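Long-range contacts in molybdopterin adenylyltransferase (Pyrococcus furiosus, PDB 4LHB), which catalyses the adenylation of molybdopterin with ATP, a step in the biosynthesis of the molybdenum cofactor: residues V93-G98 with V156-G161; I106-I111 with L139-A144; L114-L119 with G145-Q150. All coordinates share one frame; numbering follows the deposited sequence.

Contact 1 of 3, residues V93-G98 with V156-G161; sequences VVTTGG and VFSLPG. With SO4 (sulfate ion), chain F.
V93-T96 and V156-L159 lie side by side as parallel strands, 4.7 Å apart at closest and 14° from exact alignment. They are two central strands of the mixed sheet in the MoaB/Mog fold, a three-layer alpha/beta/alpha arrangement. The ladder runs from F157 N to V93 O, T95 N to F157 O and L159 N to T95 O. G97 N to L159 O, at 2.9 Å, closes it at the T96-L159 pair.

One face of the sheet carries T95 and S158. With chi1 at 63°, T95 turns OG1 in between its own N and carbonyl carbon, where S158 OG donates to it at 2.6 Å. T95 OG1 in turn donates to a water, which donates hydrogen bonds to G97 O and L159 O and so links the T95 side chain to both chains. With a valine here, S158 OG would probably lose its acceptor and the water one of its three anchors. I111 packs over this face.

On the other face, V94 CG2 meets L159 CD1 at 3.8 Å, the two side chains slanting across each other. V94 also packs on I55 and L59 of helix 51-60, while T96 and F157 reach helix 163-184. T96 sends OG1 to P160 O at 2.8 Å from above the carbonyl plane, fastening the loop that leaves the neighbouring strand.

The loops that follow the two strands meet at a sulfate, probably from the crystallisation liquor, whose position is consistent with an anion site such as the phosphate of substrate would use. T99 N also binds the sulfate, G98 N comes within 2.8 Å of sulfate O3, and G161 N donates almost straight, at 167°, to sulfate O4 3.1 Å away.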
loop_
_atom_site.group_PDB
_atom_site.type_symbol
_atom_site.label_atom_id
_atom_site.label_comp_id
_atom_site.label_asym_id
_atom_site.label_seq_id
_atom_site.Cartn_x
_atom_site.Cartn_y
_atom_site.Cartn_z
ATOM N N VAL C 93 5.720 -22.313 -10.282
ATOM C CA VAL C 93 6.781 -22.479 -9.299
ATOM C C VAL C 93 6.137 -22.616 -7.951
ATOM O O VAL C 93 5.248 -21.841 -7.588
ATOM C CB VAL C 93 7.714 -21.275 -9.220
ATOM C CG1 VAL C 93 8.665 -21.461 -8.049
ATOM C CG2 VAL C 93 8.466 -21.063 -10.530
ATOM N N VAL C 94 6.587 -23.596 -7.188
ATOM C CA VAL C 94 6.040 -23.805 -5.894
ATOM C C VAL C 94 7.105 -23.831 -4.834
ATOM O O VAL C 94 8.123 -24.502 -4.942
ATOM C CB VAL C 94 5.056 -24.974 -5.865
ATOM C CG1 VAL C 94 5.124 -25.789 -7.127
ATOM C CG2 VAL C 94 5.098 -25.739 -4.559
ATOM N N THR C 95 6.894 -22.987 -3.837
ATOM C CA THR C 95 7.841 -22.829 -2.768
ATOM C C THR C 95 7.188 -23.541 -1.654
ATOM O O THR C 95 5.950 -23.412 -1.462
ATOM C CB THR C 95 8.065 -21.331 -2.425
ATOM O OG1 THR C 95 6.828 -20.719 -1.944
ATOM C CG2 THR C 95 8.547 -20.636 -3.668
ATOM N N THR C 96 8.001 -24.261 -0.900
ATOM C CA THR C 96 7.565 -24.755 0.398
ATOM C C THR C 96 8.425 -24.239 1.561
ATOM O O THR C 96 9.637 -24.312 1.523
ATOM C CB THR C 96 7.521 -26.289 0.426
ATOM O OG1 THR C 96 7.195 -26.697 1.762
ATOM C CG2 THR C 96 8.850 -26.919 -0.065
ATOM N N GLY C 97 7.786 -23.736 2.601
ATOM C CA GLY C 97 8.507 -23.193 3.766
ATOM C C GLY C 97 8.624 -21.653 3.799
ATOM O O GLY C 97 8.625 -20.981 2.759
ATOM N N GLY C 98 8.687 -21.099 5.004
ATOM C CA GLY C 98 8.988 -19.681 5.213
ATOM C C GLY C 98 7.743 -18.815 5.202
ATOM O O GLY C 98 7.825 -17.578 4.904
ATOM N N VAL C 156 2.864 -18.665 -9.226
ATOM C CA VAL C 156 3.660 -19.040 -8.063
ATOM C C VAL C 156 2.711 -19.382 -6.932
ATOM O O VAL C 156 1.780 -18.650 -6.672
ATOM C CB VAL C 156 4.644 -17.893 -7.633
ATOM C CG1 VAL C 156 5.512 -18.341 -6.430
ATOM C CG2 VAL C 156 5.456 -17.416 -8.852
ATOM N N PHE C 157 2.908 -20.555 -6.357
ATOM C CA PHE C 157 2.188 -21.016 -5.218
ATOM C C PHE C 157 3.231 -21.042 -4.068
ATOM O O PHE C 157 4.382 -21.534 -4.241
ATOM C CB PHE C 157 1.702 -22.459 -5.478
ATOM C CG PHE C 157 0.673 -22.582 -6.566
ATOM C CD1 PHE C 157 -0.673 -22.356 -6.304
ATOM C CD2 PHE C 157 1.040 -22.955 -7.851
ATOM C CE1 PHE C 157 -1.608 -22.459 -7.329
ATOM C CE2 PHE C 157 0.097 -23.085 -8.862
ATOM C CZ PHE C 157 -1.213 -22.821 -8.612
ATOM N N SER C 158 2.839 -20.555 -2.903
ATOM C CA SER C 158 3.715 -20.637 -1.745
ATOM C C SER C 158 2.989 -21.329 -0.654
ATOM O O SER C 158 1.935 -20.896 -0.198
ATOM C CB SER C 158 4.211 -19.250 -1.307
ATOM O OG SER C 158 5.104 -18.803 -2.319
ATOM N N LEU C 159 3.583 -22.439 -0.245
ATOM C CA LEU C 159 2.987 -23.359 0.696
ATOM C C LEU C 159 3.796 -23.421 1.981
ATOM O O LEU C 159 4.981 -23.094 1.961
ATOM C CB LEU C 159 2.989 -24.741 0.044
ATOM C CG LEU C 159 2.338 -24.879 -1.326
ATOM C CD1 LEU C 159 2.580 -26.320 -1.790
ATOM C CD2 LEU C 159 0.857 -24.565 -1.218
ATOM N N PRO C 160 3.153 -23.824 3.088
ATOM C CA PRO C 160 3.887 -24.090 4.320
ATOM C C PRO C 160 4.822 -25.252 4.163
ATOM O O PRO C 160 4.855 -25.897 3.123
ATOM C CB PRO C 160 2.799 -24.440 5.349
ATOM C CG PRO C 160 1.554 -23.819 4.820
ATOM C CD PRO C 160 1.690 -23.798 3.319
ATOM N N GLY C 161 5.588 -25.490 5.208
ATOM C CA GLY C 161 6.718 -26.391 5.188
ATOM C C GLY C 161 6.355 -27.812 5.502
ATOM O O GLY C 161 6.938 -28.709 4.916
HETATM S S SO4 F . 6.388 -22.815 7.470
HETATM O O1 SO4 F . 7.677 -23.523 7.576
HETATM O O2 SO4 F . 6.254 -21.732 8.459
HETATM O O3 SO4 F . 6.343 -22.160 6.138
HETATM O O4 SO4 F . 5.247 -23.757 7.704
HETATM O O HOH W 1 6.767 -21.233 0.491
#

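Contact 2 of 3, residues I106-I111 with L139-A144; sequences ITIESI and LTRATA
I108 reaches from the short helix 107-111 over to R141-T143, the extended chain that leads into strand 143-148 of the MoaB/Mog sheet, so the contact packs a helix against the approach to a strand. CD1 does most of the touching: it lies 3.9 Å from R141 CB and also meets the backbone N of A142. Nearer the root of the side chain, I108 CG1 sits 4.1 Å from T143 CG2. The outer torsion of I108 is extended (chi2 -176°), which carries CD1 out to R141 CB and A142 N.

Beside this apolar patch E109 and R141 form a salt bridge, with R141 NH2 donating to E109 OE2 at 3.2 Å. The carboxylate oxygen comes to the edge of the guanidinium, near its plane, and the two flat groups are turned 27° apart. E109 bends at chi2 to get there; its OE2 is less surely placed than the rest. A water at the same guanidinium edge takes the N-H of I108 at 3.1 Å, donates to E109 OE1 at 2.7 Å and has a weak bond from R141 NH2, bridging helix backbone and both charged groups.

Further out, R141 NE is held by T99 O and NH1 by E118 O of a neighbouring subunit, so all three nitrogens of the guanidinium are engaged and its rotation is likely to be fixed. K117 of that same subunit makes a long, weak ion pair with E109.

At the helix start, I106 stands at the N-cap, and its carbonyl O accepts from S110 N at 2.7 Å, while T107 OG1 hydrogen-bonds to G97 O, just after strand 92-96.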
loop_
_atom_site.group_PDB
_atom_site.type_symbol
_atom_site.label_atom_id
_atom_site.label_comp_id
_atom_site.label_asym_id
_atom_site.label_seq_id
_atom_site.Cartn_x
_atom_site.Cartn_y
_atom_site.Cartn_z
ATOM N N ILE C 106 10.235 -15.165 5.547
ATOM C CA ILE C 106 10.144 -14.035 4.625
ATOM C C ILE C 106 9.579 -14.373 3.239
ATOM O O ILE C 106 9.553 -13.488 2.360
ATOM C CB ILE C 106 11.522 -13.363 4.443
ATOM C CG1 ILE C 106 12.606 -14.375 3.997
ATOM C CG2 ILE C 106 11.925 -12.745 5.756
ATOM C CD1 ILE C 106 12.296 -15.225 2.757
ATOM N N THR C 107 9.086 -15.611 3.063
ATOM C CA THR C 107 8.701 -16.127 1.738
ATOM C C THR C 107 7.586 -15.336 1.102
ATOM O O THR C 107 7.773 -14.838 -0.014
ATOM C CB THR C 107 8.313 -17.635 1.745
ATOM O OG1 THR C 107 9.386 -18.417 2.280
ATOM C CG2 THR C 107 8.039 -18.117 0.320
ATOM N N ILE C 108 6.449 -15.209 1.789
ATOM C CA ILE C 108 5.340 -14.418 1.286
ATOM C C ILE C 108 5.719 -12.909 1.102
ATOM O O ILE C 108 5.456 -12.290 0.063
ATOM C CB ILE C 108 4.074 -14.610 2.175
ATOM C CG1 ILE C 108 3.666 -16.096 2.101
ATOM C CG2 ILE C 108 2.905 -13.693 1.735
ATOM C CD1 ILE C 108 2.387 -16.440 2.829
ATOM N N GLU C 109 6.361 -12.340 2.108
ATOM C CA GLU C 109 6.820 -10.940 2.026
ATOM C C GLU C 109 7.790 -10.740 0.837
ATOM O O GLU C 109 7.756 -9.717 0.186
ATOM C CB GLU C 109 7.480 -10.518 3.343
ATOM C CG GLU C 109 6.523 -10.487 4.519
ATOM C CD GLU C 109 6.284 -11.847 5.193
ATOM O OE1 GLU C 109 6.906 -12.917 4.824
ATOM O OE2 GLU C 109 5.437 -11.826 6.113
ATOM N N SER C 110 8.611 -11.733 0.508
ATOM C CA SER C 110 9.541 -11.521 -0.596
ATOM C C SER C 110 8.851 -11.594 -1.988
ATOM O O SER C 110 9.125 -10.785 -2.881
ATOM C CB SER C 110 10.724 -12.491 -0.483
ATOM O OG SER C 110 11.158 -12.579 0.869
ATOM N N ILE C 111 7.917 -12.534 -2.122
ATOM C CA ILE C 111 7.284 -12.872 -3.403
ATOM C C ILE C 111 6.032 -12.029 -3.687
ATOM O O ILE C 111 5.919 -11.405 -4.725
ATOM C CB ILE C 111 6.947 -14.399 -3.433
ATOM C CG1 ILE C 111 8.247 -15.189 -3.470
ATOM C CG2 ILE C 111 6.102 -14.778 -4.637
ATOM C CD1 ILE C 111 8.043 -16.669 -3.174
ATOM N N LEU C 139 -3.064 -19.633 11.918
ATOM C CA LEU C 139 -1.653 -19.525 11.588
ATOM C C LEU C 139 -1.319 -19.914 10.163
ATOM O O LEU C 139 -0.213 -19.650 9.717
ATOM C CB LEU C 139 -0.803 -20.400 12.523
ATOM C CG LEU C 139 -0.714 -19.832 13.927
ATOM C CD1 LEU C 139 -0.030 -20.786 14.856
ATOM C CD2 LEU C 139 0.017 -18.511 13.875
ATOM N N THR C 140 -2.224 -20.586 9.458
ATOM C CA THR C 140 -1.885 -21.059 8.121
ATOM C C THR C 140 -1.802 -19.878 7.158
ATOM O O THR C 140 -2.759 -19.063 7.017
ATOM C CB THR C 140 -2.892 -22.045 7.508
ATOM O OG1 THR C 140 -3.211 -23.084 8.423
ATOM C CG2 THR C 140 -2.285 -22.658 6.282
ATOM N N ARG C 141 -0.651 -19.783 6.506
ATOM C CA ARG C 141 -0.492 -18.780 5.473
ATOM C C ARG C 141 0.040 -19.446 4.209
ATOM O O ARG C 141 0.870 -20.349 4.247
ATOM C CB ARG C 141 0.346 -17.602 5.992
ATOM C CG ARG C 141 -0.090 -17.135 7.398
ATOM C CD ARG C 141 0.448 -15.765 7.842
ATOM N NE ARG C 141 1.766 -15.587 7.267
ATOM C CZ ARG C 141 2.354 -14.423 7.055
ATOM N NH1 ARG C 141 1.766 -13.284 7.425
ATOM N NH2 ARG C 141 3.559 -14.410 6.490
ATOM N N ALA C 142 -0.530 -19.061 3.091
ATOM C CA ALA C 142 -0.176 -19.652 1.811
ATOM C C ALA C 142 -0.765 -18.717 0.840
ATOM O O ALA C 142 -1.760 -18.072 1.133
ATOM C CB ALA C 142 -0.822 -21.003 1.629
ATOM N N THR C 143 -0.160 -18.631 -0.324
ATOM C CA THR C 143 -0.595 -17.635 -1.289
ATOM C C THR C 143 -0.278 -18.131 -2.664
ATOM O O THR C 143 0.537 -19.040 -2.822
ATOM C CB THR C 143 0.128 -16.288 -1.048
ATOM O OG1 THR C 143 -0.508 -15.268 -1.831
ATOM C CG2 THR C 143 1.630 -16.372 -1.418
ATOM N N ALA C 144 -0.887 -17.504 -3.660
ATOM C CA ALA C 144 -0.564 -17.793 -5.059
ATOM C C ALA C 144 -0.862 -16.558 -5.889
ATOM O O ALA C 144 -1.765 -15.789 -5.561
ATOM C CB ALA C 144 -1.358 -19.011 -5.539
HETATM O O HOH W 2 6.183 -15.517 4.884
#

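Contact 3 of 3, residues L114-L119 with G145-Q150; sequences LFDKEL and GIIRGQ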
loop_
_atom_site.group_PDB
_atom_site.type_symbol
_atom_site.label_atom_id
_atom_site.label_comp_id
_atom_site.label_asym_id
_atom_site.label_seq_id
_atom_site.Cartn_x
_atom_site.Cartn_y
_atom_site.Cartn_z
ATOM N N LEU C 114 5.560 -8.981 -5.991
ATOM C CA LEU C 114 5.771 -9.140 -7.429
ATOM C C LEU C 114 4.504 -9.538 -8.263
ATOM O O LEU C 114 4.488 -9.364 -9.504
ATOM C CB LEU C 114 6.867 -10.179 -7.676
ATOM C CG LEU C 114 8.249 -9.872 -7.080
ATOM C CD1 LEU C 114 9.289 -10.923 -7.485
ATOM C CD2 LEU C 114 8.684 -8.458 -7.473
ATOM N N PHE C 115 3.474 -10.060 -7.613
ATOM C CA PHE C 115 2.306 -10.540 -8.314
ATOM C C PHE C 115 1.598 -9.431 -9.049
ATOM O O PHE C 115 1.268 -8.463 -8.433
ATOM C CB PHE C 115 1.255 -11.091 -7.332
ATOM C CG PHE C 115 1.679 -12.299 -6.602
ATOM C CD1 PHE C 115 2.681 -13.114 -7.082
ATOM C CD2 PHE C 115 1.051 -12.645 -5.416
ATOM C CE1 PHE C 115 3.076 -14.243 -6.380
ATOM C CE2 PHE C 115 1.427 -13.782 -4.716
ATOM C CZ PHE C 115 2.449 -14.579 -5.202
ATOM N N ASP C 116 1.291 -9.597 -10.331
ATOM C CA ASP C 116 0.372 -8.677 -10.993
ATOM C C ASP C 116 -1.092 -9.009 -10.690
ATOM O O ASP C 116 -1.921 -8.135 -10.726
ATOM C CB ASP C 116 0.621 -8.619 -12.478
ATOM C CG ASP C 116 2.030 -8.237 -12.794
ATOM O OD1 ASP C 116 2.241 -7.073 -13.166
ATOM O OD2 ASP C 116 2.946 -9.060 -12.645
ATOM N N LYS C 117 -1.412 -10.255 -10.377
ATOM C CA LYS C 117 -2.776 -10.614 -9.981
ATOM C C LYS C 117 -2.657 -11.605 -8.844
ATOM O O LYS C 117 -1.809 -12.485 -8.901
ATOM C CB LYS C 117 -3.548 -11.248 -11.167
ATOM C CG LYS C 117 -4.912 -10.582 -11.451
ATOM C CD LYS C 117 -4.911 -9.802 -12.751
ATOM C CE LYS C 117 -5.839 -8.606 -12.803
ATOM N NZ LYS C 117 -7.305 -8.777 -12.723
ATOM N N GLU C 118 -3.429 -11.441 -7.779
ATOM C CA GLU C 118 -3.358 -12.380 -6.674
ATOM C C GLU C 118 -4.551 -13.350 -6.692
ATOM O O GLU C 118 -5.617 -12.965 -7.053
ATOM C CB GLU C 118 -3.302 -11.660 -5.319
ATOM C CG GLU C 118 -2.546 -12.492 -4.263
ATOM C CD GLU C 118 -2.969 -12.251 -2.808
ATOM O OE1 GLU C 118 -3.830 -11.351 -2.560
ATOM O OE2 GLU C 118 -2.434 -12.996 -1.913
ATOM N N LEU C 119 -4.351 -14.607 -6.303
ATOM C CA LEU C 119 -5.416 -15.606 -6.384
ATOM C C LEU C 119 -6.008 -15.724 -5.012
ATOM O O LEU C 119 -5.424 -15.236 -4.073
ATOM C CB LEU C 119 -4.896 -16.947 -6.914
ATOM C CG LEU C 119 -4.265 -16.899 -8.322
ATOM C CD1 LEU C 119 -3.684 -18.223 -8.869
ATOM C CD2 LEU C 119 -5.229 -16.298 -9.315
ATOM N N GLY C 145 -0.116 -16.337 -6.954
ATOM C CA GLY C 145 -0.390 -15.212 -7.792
ATOM C C GLY C 145 0.322 -15.363 -9.099
ATOM O O GLY C 145 1.107 -16.316 -9.259
ATOM N N ILE C 146 0.122 -14.374 -9.977
ATOM C CA ILE C 146 0.671 -14.353 -11.314
ATOM C C ILE C 146 1.653 -13.229 -11.464
ATOM O O ILE C 146 1.320 -12.077 -11.204
ATOM C CB ILE C 146 -0.449 -14.095 -12.355
ATOM C CG1 ILE C 146 -1.435 -15.255 -12.307
ATOM C CG2 ILE C 146 0.107 -14.025 -13.762
ATOM C CD1 ILE C 146 -2.411 -15.076 -11.181
ATOM N N ILE C 147 2.846 -13.550 -11.945
ATOM C CA ILE C 147 3.779 -12.558 -12.400
ATOM C C ILE C 147 3.692 -12.554 -13.935
ATOM O O ILE C 147 3.823 -13.588 -14.541
ATOM C CB ILE C 147 5.228 -12.952 -11.985
ATOM C CG1 ILE C 147 5.340 -13.253 -10.482
ATOM C CG2 ILE C 147 6.255 -11.899 -12.420
ATOM C CD1 ILE C 147 6.715 -13.725 -9.994
ATOM N N ARG C 148 3.535 -11.395 -14.551
ATOM C CA ARG C 148 3.513 -11.259 -15.981
ATOM C C ARG C 148 4.670 -10.484 -16.611
ATOM O O ARG C 148 5.035 -9.417 -16.116
ATOM C CB ARG C 148 2.338 -10.403 -16.353
ATOM C CG ARG C 148 0.996 -10.965 -16.042
ATOM C CD ARG C 148 0.053 -9.812 -16.205
ATOM N NE ARG C 148 -1.306 -10.245 -16.016
ATOM C CZ ARG C 148 -2.293 -9.417 -15.753
ATOM N NH1 ARG C 148 -2.028 -8.129 -15.631
ATOM N NH2 ARG C 148 -3.541 -9.872 -15.617
ATOM N N GLY C 149 5.141 -10.968 -17.764
ATOM C CA GLY C 149 5.955 -10.185 -18.669
ATOM C C GLY C 149 5.062 -9.491 -19.676
ATOM O O GLY C 149 3.900 -9.368 -19.421
ATOM N N GLN C 150 5.622 -9.011 -20.788
ATOM C CA GLN C 150 4.873 -8.384 -21.884
ATOM C C GLN C 150 3.890 -9.397 -22.468
ATOM O O GLN C 150 2.724 -9.040 -22.708
ATOM C CB GLN C 150 5.799 -7.886 -23.000
ATOM C CG GLN C 150 6.244 -6.441 -22.902
ATOM C CD GLN C 150 7.336 -6.087 -23.953
ATOM O OE1 GLN C 150 7.272 -6.534 -25.099
ATOM N NE2 GLN C 150 8.325 -5.279 -23.568
#
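The F115 ring has G145 over one face: G145 CA stands 3.6 Å from the ring centroid and only 3° off the normal, a CH-pi contact. The absence of a side chain on G145 lets the ring lie this close. At the ring edge, near its plane, I147 CG1 approaches F115 CD1 at 4.3 Å. The D116 carboxylate is met from above its plane, by R148 N donating to OD2 at 3.1 Å, and K75 of a neighbouring subunit adds a salt bridge to the same oxygen. Obliquely to the R148 guanidinium lies the aliphatic part of K117, whose CD is 3.2 Å from R148 NH2.

The backbones join as an antiparallel pair with a classic beta bulge: D116 and K117 both face I146. D116 N gives I146 O a bond of 2.6 Å, K117 N a weak one, and I146 N returns a bond to K117 O at 2.9 Å. Past the bulge, L119 CD2 rests 3.6 Å from I146 CD1, the side chains nearly at right angles.

Another subunit packs its I101 on L119 and I146, while its G100 O and E109 take K117 NZ. Within this chain, strand 117-118 is an outermost strand of the sheet, flanked inward by 143-148 and then by 153-159, whose V156 touches I147.

Overall arrangement
Contacts 1 and 3 join strands of one sheet, and contact 2 packs a short helix against it. From the centre of the chain to the centre of each contact is about 3 Å for contact 1, 9 Å for contact 2 and 14 Å for contact 3, yet contacts 1 and 3 are both buried and contact 2 only partly. Contacts 2 and 3 share strand 143-148, itself hydrogen-bonded to strand 153-159 of contact 1, through S158 N to T143 O and V156 N to G145 O. The chemistry differs: a regular parallel ladder with buried hydroxyls in contact 1, charged groups beside an apolar patch in contact 2, an irregular antiparallel edge in contact 3. Neighbouring subunits reach contacts 2 and 3, but not contact 1.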